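Local coordinates for putative GGDEF domain membrane protein (Pseudomonas fluorescens, PDB 5EUH) that probably makes the second messenger cyclic di-GMP from two molecules of GTP through its GGDEF domain, the part crystallised here with the product bound, at residues S34-H42 / L142-K153. Sequence-based numbering, arbitrary orientation.
Sequences SLLMIDADH and LFAADKALYQAK. With SO4 (sulfate ion), chain G.
K153 reaches from the helix toward D39-D41 and gathers three oxygens of segment 34-42 on its ammonium group. K153 NZ forms a salt bridge with D41 OD1 (2.6 Å), on the anti lone pair of the carboxylate. The carbonyl of A40 takes a second bond, K153 NZ to A40 O at 2.8 Å, with the nitrogen 62° above the carbonyl plane. D39 completes the network with a weak salt bridge through OD1. A bend at chi2 (-78°) in K153, followed by two extended torsions, carries NZ to this cluster.

Further back the contact turns apolar. M37 is its centre: CG lies 3.6 Å from A145 CB, while M37 CB rests against L149 CD2. Bent at its second torsion, the methionine sends SD and CE along the helix surface past the carboxylate of D146, and CE ends 4.0 Å from L142 CD2. L35 closes this end, its CD2 meeting L142 CD2 at 3.7 Å.

Strand 33-40 is the central strand of the GGDEF domain's five-stranded mixed sheet, and helix 138-154 packs on one face of it, the short segment axes 7.8 Å apart and inclined by 38°. D39 corresponds to an aspartate that coordinates the catalytic magnesium in related diguanylate cyclases, and probably does so here, but no metal is seen; a sulfate, probably from the crystallisation liquor, lies beside the lysine and receives weak bonds from K153 NZ and a bond from R157 NE.

In the second shell, D41 is the buried structural partner: S124 OG also bonds its OD1, and T122 OG1 and the backbone N of N158 hold OD2, so both carboxylate oxygens are fixed. The antiparallel neighbour strand 123-130 places S128 against both L35 and A145.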
loop_
_atom_site.group_PDB
_atom_site.type_symbol
_atom_site.label_atom_id
_atom_site.label_comp_id
_atom_site.label_asym_id
_atom_site.label_seq_id
_atom_site.Cartn_x
_atom_site.Cartn_y
_atom_site.Cartn_z
ATOM N N SER A 34 -7.313 -9.166 -0.042
ATOM C CA SER A 34 -5.999 -8.800 -0.547
ATOM C C SER A 34 -5.376 -7.707 0.311
ATOM O O SER A 34 -6.074 -6.880 0.903
ATOM C CB SER A 34 -6.080 -8.323 -1.998
ATOM O OG SER A 34 -6.513 -9.366 -2.851
ATOM N N LEU A 35 -4.049 -7.713 0.367
ATOM C CA LEU A 35 -3.275 -6.695 1.057
ATOM C C LEU A 35 -2.309 -6.034 0.087
ATOM O O LEU A 35 -1.830 -6.660 -0.861
ATOM C CB LEU A 35 -2.486 -7.287 2.226
ATOM C CG LEU A 35 -3.059 -7.116 3.629
ATOM C CD1 LEU A 35 -4.430 -7.756 3.731
ATOM C CD2 LEU A 35 -2.103 -7.721 4.637
ATOM N N LEU A 36 -2.023 -4.759 0.337
ATOM C CA LEU A 36 -1.028 -4.010 -0.415
ATOM C C LEU A 36 -0.060 -3.365 0.562
ATOM O O LEU A 36 -0.484 -2.714 1.520
ATOM C CB LEU A 36 -1.665 -2.927 -1.292
ATOM C CG LEU A 36 -2.651 -3.315 -2.390
ATOM C CD1 LEU A 36 -2.913 -2.109 -3.274
ATOM C CD2 LEU A 36 -2.141 -4.479 -3.209
ATOM N N MET A 37 1.234 -3.551 0.322
ATOM C CA MET A 37 2.283 -2.869 1.068
ATOM C C MET A 37 3.009 -1.941 0.107
ATOM O O MET A 37 3.603 -2.401 -0.871
ATOM C CB MET A 37 3.251 -3.863 1.702
ATOM C CG MET A 37 2.622 -4.754 2.747
ATOM S SD MET A 37 2.162 -3.863 4.240
ATOM C CE MET A 37 1.533 -5.220 5.225
ATOM N N ILE A 38 2.953 -0.644 0.383
ATOM C CA ILE A 38 3.426 0.381 -0.539
ATOM C C ILE A 38 4.496 1.191 0.176
ATOM O O ILE A 38 4.189 1.984 1.075
ATOM C CB ILE A 38 2.283 1.281 -1.022
ATOM C CG1 ILE A 38 1.156 0.428 -1.607
ATOM C CG2 ILE A 38 2.790 2.279 -2.043
ATOM C CD1 ILE A 38 -0.092 1.199 -1.922
ATOM N N ASP A 39 5.746 0.999 -0.225
ATOM C CA ASP A 39 6.879 1.706 0.345
ATOM C C ASP A 39 7.449 2.665 -0.690
ATOM O O ASP A 39 7.488 2.352 -1.883
ATOM C CB ASP A 39 7.957 0.721 0.803
ATOM C CG ASP A 39 8.882 1.309 1.847
ATOM O OD1 ASP A 39 9.645 2.238 1.515
ATOM O OD2 ASP A 39 8.857 0.836 3.002
ATOM N N ALA A 40 7.876 3.838 -0.231
ATOM C CA ALA A 40 8.503 4.811 -1.114
ATOM C C ALA A 40 9.941 4.405 -1.409
ATOM O O ALA A 40 10.657 3.917 -0.531
ATOM C CB ALA A 40 8.465 6.205 -0.488
ATOM N N ASP A 41 10.361 4.613 -2.655
ATOM C CA ASP A 41 11.682 4.201 -3.111
ATOM C C ASP A 41 12.694 5.325 -2.946
ATOM O O ASP A 41 12.412 6.482 -3.273
ATOM C CB ASP A 41 11.635 3.774 -4.577
ATOM C CG ASP A 41 10.872 2.488 -4.786
ATOM O OD1 ASP A 41 10.703 1.727 -3.812
ATOM O OD2 ASP A 41 10.454 2.229 -5.932
ATOM N N HIS A 42 13.883 4.968 -2.453
ATOM C CA HIS A 42 15.003 5.897 -2.298
ATOM C C HIS A 42 14.572 7.159 -1.557
ATOM O O HIS A 42 14.875 8.286 -1.956
ATOM C CB HIS A 42 15.623 6.235 -3.655
ATOM C CG HIS A 42 16.271 5.067 -4.332
ATOM N ND1 HIS A 42 16.415 4.983 -5.699
ATOM C CD2 HIS A 42 16.816 3.936 -3.825
ATOM C CE1 HIS A 42 17.019 3.848 -6.007
ATOM N NE2 HIS A 42 17.272 3.195 -4.889
ATOM N N LEU A 142 -0.128 -11.161 6.257
ATOM C CA LEU A 142 0.673 -9.948 6.376
ATOM C C LEU A 142 2.134 -10.217 6.046
ATOM O O LEU A 142 2.813 -9.363 5.464
ATOM C CB LEU A 142 0.542 -9.373 7.784
ATOM C CG LEU A 142 -0.763 -8.655 8.120
ATOM C CD1 LEU A 142 -1.223 -9.014 9.521
ATOM C CD2 LEU A 142 -0.571 -7.155 7.990
ATOM N N PHE A 143 2.633 -11.399 6.412
ATOM C CA PHE A 143 4.026 -11.732 6.141
ATOM C C PHE A 143 4.290 -11.827 4.644
ATOM O O PHE A 143 5.334 -11.374 4.161
ATOM C CB PHE A 143 4.393 -13.044 6.836
ATOM C CG PHE A 143 5.859 -13.369 6.792
ATOM C CD1 PHE A 143 6.394 -14.087 5.735
ATOM C CD2 PHE A 143 6.700 -12.968 7.813
ATOM C CE1 PHE A 143 7.740 -14.388 5.695
ATOM C CE2 PHE A 143 8.045 -13.269 7.777
ATOM C CZ PHE A 143 8.565 -13.979 6.717
ATOM N N ALA A 144 3.356 -12.412 3.893
ATOM C CA ALA A 144 3.562 -12.578 2.459
ATOM C C ALA A 144 3.564 -11.243 1.725
ATOM O O ALA A 144 4.171 -11.129 0.656
ATOM C CB ALA A 144 2.492 -13.500 1.880
ATOM N N ALA A 145 2.895 -10.229 2.274
ATOM C CA ALA A 145 2.843 -8.939 1.597
ATOM C C ALA A 145 4.109 -8.127 1.832
ATOM O O ALA A 145 4.606 -7.473 0.910
ATOM C CB ALA A 145 1.611 -8.156 2.045
ATOM N N ASP A 146 4.646 -8.159 3.052
ATOM C CA ASP A 146 5.915 -7.487 3.315
ATOM C C ASP A 146 7.067 -8.189 2.612
ATOM O O ASP A 146 8.005 -7.535 2.140
ATOM C CB ASP A 146 6.176 -7.422 4.817
ATOM C CG ASP A 146 5.424 -6.294 5.490
ATOM O OD1 ASP A 146 5.030 -5.336 4.791
ATOM O OD2 ASP A 146 5.244 -6.353 6.724
ATOM N N LYS A 147 7.021 -9.520 2.540
ATOM C CA LYS A 147 8.061 -10.248 1.821
ATOM C C LYS A 147 8.034 -9.916 0.336
ATOM O O LYS A 147 9.083 -9.698 -0.277
ATOM C CB LYS A 147 7.906 -11.753 2.035
ATOM C CG LYS A 147 8.954 -12.588 1.315
ATOM C CD LYS A 147 8.783 -14.062 1.627
ATOM C CE LYS A 147 9.779 -14.920 0.872
ATOM N NZ LYS A 147 9.613 -16.354 1.221
ATOM N N ALA A 148 6.842 -9.869 -0.261
ATOM C CA ALA A 148 6.735 -9.474 -1.661
ATOM C C ALA A 148 7.168 -8.029 -1.858
ATOM O O ALA A 148 7.721 -7.675 -2.905
ATOM C CB ALA A 148 5.305 -9.684 -2.154
ATOM N N LEU A 149 6.923 -7.176 -0.861
ATOM C CA LEU A 149 7.432 -5.811 -0.919
ATOM C C LEU A 149 8.950 -5.799 -0.848
ATOM O O LEU A 149 9.607 -4.995 -1.520
ATOM C CB LEU A 149 6.839 -4.979 0.215
ATOM C CG LEU A 149 7.438 -3.591 0.443
ATOM C CD1 LEU A 149 7.255 -2.721 -0.786
ATOM C CD2 LEU A 149 6.817 -2.941 1.667
ATOM N N TYR A 150 9.523 -6.688 -0.035
ATOM C CA TYR A 150 10.973 -6.830 0.014
ATOM C C TYR A 150 11.527 -7.313 -1.321
ATOM O O TYR A 150 12.548 -6.808 -1.798
ATOM C CB TYR A 150 11.358 -7.787 1.141
ATOM C CG TYR A 150 12.796 -8.240 1.111
ATOM C CD1 TYR A 150 13.814 -7.413 1.558
ATOM C CD2 TYR A 150 13.134 -9.503 0.646
ATOM C CE1 TYR A 150 15.129 -7.827 1.535
ATOM C CE2 TYR A 150 14.446 -9.925 0.620
ATOM C CZ TYR A 150 15.439 -9.083 1.066
ATOM O OH TYR A 150 16.750 -9.501 1.041
ATOM N N GLN A 151 10.864 -8.288 -1.943
ATOM C CA GLN A 151 11.303 -8.755 -3.253
ATOM C C GLN A 151 11.160 -7.678 -4.319
ATOM O O GLN A 151 11.867 -7.714 -5.331
ATOM C CB GLN A 151 10.520 -10.000 -3.648
ATOM C CG GLN A 151 10.685 -11.138 -2.669
ATOM C CD GLN A 151 9.877 -12.347 -3.057
ATOM O OE1 GLN A 151 9.119 -12.319 -4.025
ATOM N NE2 GLN A 151 10.034 -13.422 -2.302
ATOM N N ALA A 152 10.256 -6.719 -4.118
ATOM C CA ALA A 152 10.147 -5.610 -5.058
ATOM C C ALA A 152 11.323 -4.656 -4.914
ATOM O O ALA A 152 11.829 -4.129 -5.910
ATOM C CB ALA A 152 8.824 -4.873 -4.854
ATOM N N LYS A 153 11.776 -4.423 -3.681
ATOM C CA LYS A 153 12.953 -3.588 -3.470
ATOM C C LYS A 153 14.222 -4.269 -3.964
ATOM O O LYS A 153 15.151 -3.594 -4.422
ATOM C CB LYS A 153 13.087 -3.244 -1.988
ATOM C CG LYS A 153 11.912 -2.477 -1.414
ATOM C CD LYS A 153 11.976 -1.012 -1.795
ATOM C CE LYS A 153 11.025 -0.192 -0.945
ATOM N NZ LYS A 153 11.117 1.257 -1.261
HETATM S S SO4 G . 14.251 2.387 0.144
HETATM O O1 SO4 G . 14.120 3.013 -1.165
HETATM O O2 SO4 G . 13.106 2.735 0.974
HETATM O O3 SO4 G . 15.472 2.858 0.786
HETATM O O4 SO4 G . 14.305 0.940 -0.023
#